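Local atomic coordinates of agmatine ureohydrolase (Thermoplasma volcanium GSS1, PDB entry 3PZL), a protein that probably hydrolyses agmatine to putrescine and urea, as other agmatinases of the arginase family do, and binds two manganese ions per subunit. Residues Ile100-Met111 against Ser125-Leu134; Ile258-Phe268 against Leu289-Tyr300. All coordinates share one frame; numbering follows the deposited sequence.

Interaction 1 of 2, residues Ile100-Met111 against Ser125-Leu134; sequences IDTVESVVSAVM and SITVGAVRAL
Gly129 sits against Glu104 where the helices of 100-111 and 126-132 cross at -43°, and the CA atoms of the two residues are 4.4 Å apart. A CB on Gly129 would probably crowd Ile100 O and Val103 CG1, consistent with the close approach. On the buried side, Val103 CG1, anti to the backbone N (chi1 163°), lies over the turn from Ile126 O to Ala130 N. Val107 spreads its methyls over two alanines: CG2 meets Ala130 CB and CG1 meets Ala133 CB, each at 3.7 Å. Val103 and Ile126 also pack on Met119 and Ile42 of the central sheet.

The outer side is polar and more open to solvent. Arg132, extended from CG to NE, lays its aliphatic part across Glu104 and donates from NH1 to Asp101 OD1 (2.6 Å), nearly in the guanidinium plane. A looser, weak bond runs from Arg132 NH1 to Glu104 OE1 (3.4 Å), whose carboxylate is turned 74° from that plane. Ile100 CG2 covers one face of the Arg132 guanidinium, 3.6 Å above its centre.

Small apolar groups thus bring the helices together inside, while on this partly exposed side one arginine probably offsets part of the negative charge of two acids, mainly that of Asp101.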
# COMPACT_ATOMS: atom_id res chain seq x y z
N ILE B 100 13.50 22.54 20.14
CA ILE B 100 13.36 22.49 21.59
C ILE B 100 13.32 23.87 22.24
O ILE B 100 12.54 24.08 23.18
CB ILE B 100 14.48 21.68 22.24
CG1 ILE B 100 14.42 20.24 21.76
CG2 ILE B 100 14.34 21.68 23.74
CD1 ILE B 100 15.54 19.42 22.32
N ASP B 101 14.16 24.79 21.78
CA ASP B 101 14.16 26.17 22.29
C ASP B 101 12.89 26.85 21.87
O ASP B 101 12.37 27.67 22.59
CB ASP B 101 15.33 26.99 21.76
CG ASP B 101 16.65 26.52 22.30
OD1 ASP B 101 16.66 25.64 23.18
OD2 ASP B 101 17.69 27.02 21.81
N THR B 102 12.38 26.50 20.69
CA THR B 102 11.17 27.15 20.21
C THR B 102 9.98 26.67 21.02
O THR B 102 9.13 27.47 21.42
CB THR B 102 10.92 26.90 18.71
OG1 THR B 102 12.03 27.39 17.93
CG2 THR B 102 9.64 27.58 18.27
N VAL B 103 9.92 25.36 21.25
CA VAL B 103 8.85 24.77 22.04
C VAL B 103 8.78 25.43 23.42
O VAL B 103 7.69 25.86 23.83
CB VAL B 103 8.98 23.23 22.14
CG1 VAL B 103 8.14 22.66 23.27
CG2 VAL B 103 8.55 22.59 20.83
N GLU B 104 9.94 25.54 24.10
CA GLU B 104 10.01 26.06 25.46
C GLU B 104 9.34 27.42 25.59
O GLU B 104 8.54 27.63 26.50
CB GLU B 104 11.45 26.11 25.94
CG GLU B 104 11.64 26.72 27.33
CD GLU B 104 13.11 27.05 27.63
OE1 GLU B 104 13.95 27.02 26.67
OE2 GLU B 104 13.45 27.33 28.81
N SER B 105 9.64 28.33 24.68
CA SER B 105 8.98 29.65 24.64
C SER B 105 7.47 29.54 24.45
O SER B 105 6.68 30.20 25.13
CB SER B 105 9.56 30.51 23.50
OG SER B 105 10.98 30.42 23.45
N VAL B 106 7.07 28.69 23.51
CA VAL B 106 5.67 28.52 23.19
C VAL B 106 4.92 27.89 24.37
O VAL B 106 3.79 28.30 24.68
CB VAL B 106 5.51 27.69 21.91
CG1 VAL B 106 4.04 27.51 21.59
CG2 VAL B 106 6.26 28.37 20.73
N VAL B 107 5.55 26.92 25.03
CA VAL B 107 4.97 26.29 26.22
C VAL B 107 4.86 27.27 27.42
O VAL B 107 3.75 27.44 27.97
CB VAL B 107 5.69 24.96 26.56
CG1 VAL B 107 5.26 24.42 27.89
CG2 VAL B 107 5.38 23.92 25.51
N SER B 108 5.98 27.91 27.79
CA SER B 108 5.99 28.97 28.82
C SER B 108 4.89 29.97 28.58
O SER B 108 4.03 30.16 29.44
CB SER B 108 7.32 29.75 28.87
OG SER B 108 8.37 29.00 29.46
N ALA B 109 4.91 30.57 27.39
CA ALA B 109 3.95 31.60 26.99
C ALA B 109 2.50 31.16 27.26
O ALA B 109 1.76 31.85 27.97
CB ALA B 109 4.15 31.98 25.54
N VAL B 110 2.13 29.99 26.73
CA VAL B 110 0.75 29.51 26.83
C VAL B 110 0.36 29.20 28.28
O VAL B 110 -0.78 29.40 28.68
CB VAL B 110 0.54 28.30 25.89
CG1 VAL B 110 -0.84 27.66 26.05
CG2 VAL B 110 0.76 28.73 24.47
N MSE B 111 1.31 28.72 29.07
CA MSE B 111 1.05 28.48 30.47
C MSE B 111 0.90 29.80 31.27
O MSE B 111 -0.05 29.93 32.05
CB MSE B 111 2.10 27.53 31.04
CG MSE B 111 2.03 26.14 30.40
SE MSE B 111 3.08 24.67 31.24
CE MSE B 111 4.82 25.52 31.32
N SER B 125 11.48 14.19 21.11
CA SER B 125 12.43 15.12 21.68
C SER B 125 11.86 16.52 21.78
O SER B 125 12.43 17.35 22.47
CB SER B 125 13.71 15.14 20.88
OG SER B 125 13.44 15.48 19.53
N ILE B 126 10.73 16.80 21.14
CA ILE B 126 10.10 18.09 21.33
C ILE B 126 9.61 18.31 22.76
O ILE B 126 9.46 19.45 23.20
CB ILE B 126 8.98 18.31 20.36
CG1 ILE B 126 7.89 17.26 20.54
CG2 ILE B 126 9.52 18.27 18.95
CD1 ILE B 126 6.65 17.49 19.70
N THR B 127 9.35 17.20 23.47
CA THR B 127 8.90 17.19 24.87
C THR B 127 9.88 17.87 25.82
O THR B 127 9.49 18.59 26.71
CB THR B 127 8.59 15.74 25.33
OG1 THR B 127 7.40 15.30 24.69
CG2 THR B 127 8.33 15.64 26.79
N VAL B 128 11.17 17.64 25.60
CA VAL B 128 12.21 18.30 26.36
C VAL B 128 11.88 19.80 26.53
O VAL B 128 11.91 20.34 27.64
CB VAL B 128 13.60 18.08 25.71
CG1 VAL B 128 14.69 18.84 26.43
CG2 VAL B 128 13.94 16.59 25.65
N GLY B 129 11.52 20.45 25.42
CA GLY B 129 11.20 21.86 25.43
C GLY B 129 10.20 22.12 26.52
O GLY B 129 10.48 22.82 27.48
N ALA B 130 9.03 21.52 26.37
CA ALA B 130 7.94 21.68 27.32
C ALA B 130 8.39 21.44 28.78
O ALA B 130 7.95 22.15 29.68
CB ALA B 130 6.78 20.80 26.92
N VAL B 131 9.28 20.48 29.00
CA VAL B 131 9.74 20.17 30.37
C VAL B 131 10.57 21.29 31.00
O VAL B 131 10.60 21.42 32.21
CB VAL B 131 10.55 18.86 30.44
CG1 VAL B 131 10.81 18.47 31.89
CG2 VAL B 131 9.81 17.73 29.73
N ARG B 132 11.24 22.11 30.18
CA ARG B 132 12.02 23.24 30.69
C ARG B 132 11.09 24.28 31.27
O ARG B 132 11.50 25.08 32.10
CB ARG B 132 12.85 23.91 29.57
CG ARG B 132 14.06 23.15 29.08
CD ARG B 132 14.65 23.85 27.86
NE ARG B 132 15.77 23.13 27.24
CZ ARG B 132 16.41 23.53 26.15
NH1 ARG B 132 16.07 24.65 25.52
NH2 ARG B 132 17.39 22.78 25.67
N ALA B 133 9.83 24.27 30.83
CA ALA B 133 8.90 25.30 31.23
C ALA B 133 8.15 25.01 32.55
O ALA B 133 7.48 25.89 33.13
CB ALA B 133 7.97 25.60 30.10
N LEU B 134 8.30 23.78 33.04
CA LEU B 134 7.55 23.30 34.21
C LEU B 134 7.91 23.97 35.55
O LEU B 134 9.08 24.08 35.91
CB LEU B 134 7.70 21.78 34.35
CG LEU B 134 7.24 20.94 33.16
CD1 LEU B 134 7.36 19.48 33.52
CD2 LEU B 134 5.80 21.26 32.70

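Interaction 2 of 2, residues Ile258-Phe268 against Leu289-Tyr300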
# COMPACT_ATOMS: atom_id res chain seq x y z
N ILE B 258 -5.49 9.09 31.00
CA ILE B 258 -5.79 10.46 30.68
C ILE B 258 -7.06 10.91 31.37
O ILE B 258 -7.08 11.94 32.04
CB ILE B 258 -5.89 10.64 29.15
CG1 ILE B 258 -4.54 10.28 28.50
CG2 ILE B 258 -6.32 12.05 28.80
CD1 ILE B 258 -4.56 10.16 27.02
N GLU B 259 -8.12 10.13 31.19
CA GLU B 259 -9.40 10.30 31.92
C GLU B 259 -9.10 10.77 33.37
O GLU B 259 -9.54 11.83 33.81
CB GLU B 259 -10.06 8.92 31.97
CG GLU B 259 -11.52 8.85 31.89
CD GLU B 259 -12.06 7.43 32.11
OE1 GLU B 259 -11.48 6.64 32.89
OE2 GLU B 259 -13.08 7.07 31.50
N ARG B 260 -8.31 9.96 34.08
CA ARG B 260 -8.06 10.10 35.50
C ARG B 260 -7.11 11.24 35.90
O ARG B 260 -7.14 11.68 37.03
CB ARG B 260 -7.49 8.78 36.00
CG ARG B 260 -8.50 7.64 36.11
CD ARG B 260 -9.49 7.85 37.26
NE ARG B 260 -8.88 8.32 38.51
CZ ARG B 260 -8.03 7.61 39.27
NH1 ARG B 260 -7.64 6.38 38.92
NH2 ARG B 260 -7.53 8.15 40.37
N LEU B 261 -6.30 11.72 34.96
CA LEU B 261 -5.26 12.68 35.28
C LEU B 261 -5.36 14.06 34.61
O LEU B 261 -4.53 14.93 34.87
CB LEU B 261 -3.90 12.06 34.96
CG LEU B 261 -3.10 11.44 36.09
CD1 LEU B 261 -3.95 10.93 37.24
CD2 LEU B 261 -2.26 10.32 35.55
N SER B 262 -6.35 14.26 33.75
CA SER B 262 -6.38 15.47 32.91
C SER B 262 -6.80 16.69 33.72
O SER B 262 -6.50 17.81 33.35
CB SER B 262 -7.31 15.29 31.73
OG SER B 262 -8.58 14.97 32.23
N TYR B 263 -7.49 16.46 34.83
CA TYR B 263 -7.86 17.54 35.73
C TYR B 263 -6.68 18.22 36.46
O TYR B 263 -6.80 19.33 36.93
CB TYR B 263 -8.89 17.03 36.75
CG TYR B 263 -8.32 16.29 37.94
CD1 TYR B 263 -7.89 14.97 37.82
CD2 TYR B 263 -8.26 16.90 39.20
CE1 TYR B 263 -7.37 14.28 38.91
CE2 TYR B 263 -7.75 16.22 40.32
CZ TYR B 263 -7.31 14.91 40.16
OH TYR B 263 -6.80 14.24 41.25
N LYS B 264 -5.55 17.54 36.54
CA LYS B 264 -4.35 18.09 37.15
C LYS B 264 -3.34 18.51 36.10
O LYS B 264 -2.25 18.96 36.44
CB LYS B 264 -3.64 17.04 38.02
CG LYS B 264 -4.41 16.55 39.15
CD LYS B 264 -3.59 15.58 39.97
CE LYS B 264 -4.05 15.63 41.38
NZ LYS B 264 -2.98 15.05 42.15
N ALA B 265 -3.69 18.31 34.83
CA ALA B 265 -2.70 18.41 33.75
C ALA B 265 -2.54 19.85 33.32
O ALA B 265 -3.52 20.52 33.05
CB ALA B 265 -3.09 17.54 32.58
N VAL B 266 -1.29 20.31 33.28
CA VAL B 266 -0.99 21.67 32.83
C VAL B 266 -0.67 21.71 31.35
O VAL B 266 -0.74 22.76 30.72
CB VAL B 266 0.18 22.33 33.61
CG1 VAL B 266 -0.20 22.48 35.11
CG2 VAL B 266 1.49 21.55 33.41
N GLY B 267 -0.34 20.55 30.80
CA GLY B 267 -0.00 20.43 29.38
C GLY B 267 -0.06 19.00 28.91
O GLY B 267 0.02 18.08 29.72
N PHE B 268 -0.16 18.81 27.60
CA PHE B 268 -0.32 17.50 27.02
C PHE B 268 0.37 17.40 25.65
O PHE B 268 0.44 18.38 24.91
CB PHE B 268 -1.81 17.23 26.88
CG PHE B 268 -2.15 15.84 26.42
CD1 PHE B 268 -1.44 14.76 26.87
CD2 PHE B 268 -3.24 15.63 25.56
CE1 PHE B 268 -1.77 13.47 26.45
CE2 PHE B 268 -3.58 14.33 25.13
CZ PHE B 268 -2.84 13.24 25.59
N LEU B 289 -7.68 10.24 21.51
CA LEU B 289 -6.94 10.54 22.74
C LEU B 289 -6.90 12.03 23.08
O LEU B 289 -6.87 12.40 24.25
CB LEU B 289 -5.51 10.00 22.64
CG LEU B 289 -5.38 8.48 22.82
CD1 LEU B 289 -3.93 8.11 22.57
CD2 LEU B 289 -5.86 8.00 24.21
N LEU B 290 -6.92 12.88 22.06
CA LEU B 290 -6.93 14.32 22.30
C LEU B 290 -8.33 14.78 22.72
O LEU B 290 -8.46 15.72 23.48
CB LEU B 290 -6.45 15.07 21.05
CG LEU B 290 -6.98 16.47 20.81
CD1 LEU B 290 -6.29 17.39 21.77
CD2 LEU B 290 -6.69 16.85 19.38
N GLN B 291 -9.36 14.13 22.20
CA GLN B 291 -10.71 14.45 22.60
C GLN B 291 -10.86 14.06 24.05
O GLN B 291 -11.38 14.83 24.85
CB GLN B 291 -11.73 13.68 21.77
CG GLN B 291 -12.00 14.27 20.41
CD GLN B 291 -13.35 13.86 19.87
OE1 GLN B 291 -13.80 12.71 20.03
NE2 GLN B 291 -14.01 14.81 19.22
N VAL B 292 -10.37 12.87 24.37
CA VAL B 292 -10.48 12.32 25.71
C VAL B 292 -9.83 13.23 26.77
O VAL B 292 -10.37 13.41 27.85
CB VAL B 292 -9.91 10.89 25.76
CG1 VAL B 292 -9.52 10.48 27.18
CG2 VAL B 292 -10.91 9.94 25.21
N PHE B 293 -8.67 13.79 26.46
CA PHE B 293 -8.04 14.68 27.40
C PHE B 293 -8.89 15.91 27.68
O PHE B 293 -9.18 16.21 28.84
CB PHE B 293 -6.69 15.10 26.89
CG PHE B 293 -6.07 16.18 27.68
CD1 PHE B 293 -5.26 15.88 28.76
CD2 PHE B 293 -6.27 17.49 27.36
CE1 PHE B 293 -4.66 16.88 29.49
CE2 PHE B 293 -5.68 18.50 28.10
CZ PHE B 293 -4.86 18.19 29.15
N ILE B 294 -9.30 16.61 26.63
CA ILE B 294 -10.08 17.82 26.79
C ILE B 294 -11.42 17.50 27.47
O ILE B 294 -11.75 18.13 28.48
CB ILE B 294 -10.28 18.58 25.42
CG1 ILE B 294 -8.95 19.10 24.89
CG2 ILE B 294 -11.24 19.72 25.54
CD1 ILE B 294 -9.05 19.64 23.52
N ALA B 295 -12.15 16.53 26.93
CA ALA B 295 -13.48 16.21 27.41
C ALA B 295 -13.48 15.81 28.87
O ALA B 295 -14.26 16.33 29.66
CB ALA B 295 -14.17 15.13 26.54
N SER B 296 -12.61 14.89 29.26
CA SER B 296 -12.63 14.42 30.64
C SER B 296 -12.21 15.51 31.61
O SER B 296 -12.63 15.53 32.77
CB SER B 296 -11.74 13.20 30.83
OG SER B 296 -10.40 13.59 30.69
N ARG B 297 -11.37 16.43 31.14
CA ARG B 297 -11.00 17.57 31.96
C ARG B 297 -12.17 18.54 32.13
O ARG B 297 -12.37 19.09 33.22
CB ARG B 297 -9.80 18.30 31.37
CG ARG B 297 -9.26 19.38 32.25
CD ARG B 297 -7.88 19.81 31.81
NE ARG B 297 -7.22 20.65 32.81
CZ ARG B 297 -7.44 21.95 32.93
NH1 ARG B 297 -8.30 22.54 32.11
NH2 ARG B 297 -6.81 22.66 33.86
N GLU B 298 -12.94 18.76 31.06
CA GLU B 298 -14.08 19.63 31.13
C GLU B 298 -15.14 19.05 32.02
O GLU B 298 -15.86 19.80 32.70
CB GLU B 298 -14.67 19.91 29.73
CG GLU B 298 -13.85 20.88 28.87
CD GLU B 298 -13.68 22.26 29.50
OE1 GLU B 298 -14.69 22.94 29.72
OE2 GLU B 298 -12.55 22.69 29.75
N LYS B 299 -15.25 17.71 32.02
CA LYS B 299 -16.20 16.99 32.90
C LYS B 299 -15.87 17.25 34.35
O LYS B 299 -16.77 17.34 35.17
CB LYS B 299 -16.15 15.48 32.66
CG LYS B 299 -17.29 14.70 33.30
CD LYS B 299 -16.86 13.24 33.60
CE LYS B 299 -18.00 12.22 33.40
NZ LYS B 299 -18.99 12.23 34.50
N TYR B 300 -14.59 17.38 34.66
CA TYR B 300 -14.18 17.62 36.02
C TYR B 300 -14.60 19.02 36.44
O TYR B 300 -15.19 19.19 37.50
CB TYR B 300 -12.67 17.39 36.23
CG TYR B 300 -12.25 17.53 37.67
CD1 TYR B 300 -12.25 16.44 38.52
CD2 TYR B 300 -11.89 18.76 38.19
CE1 TYR B 300 -11.89 16.58 39.86
CE2 TYR B 300 -11.54 18.91 39.51
CZ TYR B 300 -11.53 17.82 40.34
OH TYR B 300 -11.16 17.99 41.66
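Phe268 and Phe293 form an offset stack, with ring centroids 4.7 Å apart and planes only 16° from parallel. The side chains run past one another in opposite directions, so Phe268 CB comes over the Phe293 face in a CH-pi contact while Phe268 CE2 reaches back to Phe293 CB. A second offset stack joins Tyr263 and Tyr300, centroids 4.6 Å apart and planes inclined at 30°. Here Tyr263 CB rests over the Tyr300 face, 3.8 Å from its centroid, and Tyr263 OH is hydrogen-bonded to Asp218. A serine in place of Tyr300 would probably leave Tyr263 without its stacking partner and without the ring face under its CB, opening a gap at that end of the contact.

Aliphatic groups meet the edge of the Phe293 ring and its CB. Ala265 CB meets the ring edge at Phe293 CE1 (3.5 Å), and Ile258 CG2 fits against Phe293 CB (3.6 Å). The other branch of Ile258 ends on Leu289, CD1 to CD2, the two side chains crossing at about a right angle.

Polar contacts are few and lie between these groups. Ser262 OG and Ser296 OG are 2.8 Å apart, at hydrogen-bonding distance. With chi1 at 69°, Ser296 OG points back along its own helix and donates to Val292 O (2.8 Å), which also accepts the backbone N of Ser296; the buried hydroxyl is thereby satisfied within its own helix.

Phe293 also touches Ile116 of the neighbouring strand 116-121, and Phe268 packs on Ile226 and Val228 of strand 223-229. Two helices meeting over the middle of an eight-stranded parallel sheet, one leading into strand 265-271 and the other following it, are characteristic of the alpha/beta/alpha fold of the arginase family.

In the fold
The centres of interactions 1 and 2 are about 19 Å apart, and they address alternate residues of strand 116-121: Met119 packs against Val103 and Ile126, Ile116 and Ile118 against helix 281-303, placing the contacts on opposite faces of the sheet. They meet directly where selenomethionine Met111 SE lies 4.1 Å from Val266 CG2. Thr127 OG1 adds a hydrogen bond to Asp269, in the strand that carries Phe268. Interaction 1 is the nearer to the dinuclear site: the Ser125 side chain, next in sequence to the manganese ligand His124, is about 8 Å from a manganese ion, whereas that of Leu289 in interaction 2 is about 13 Å away.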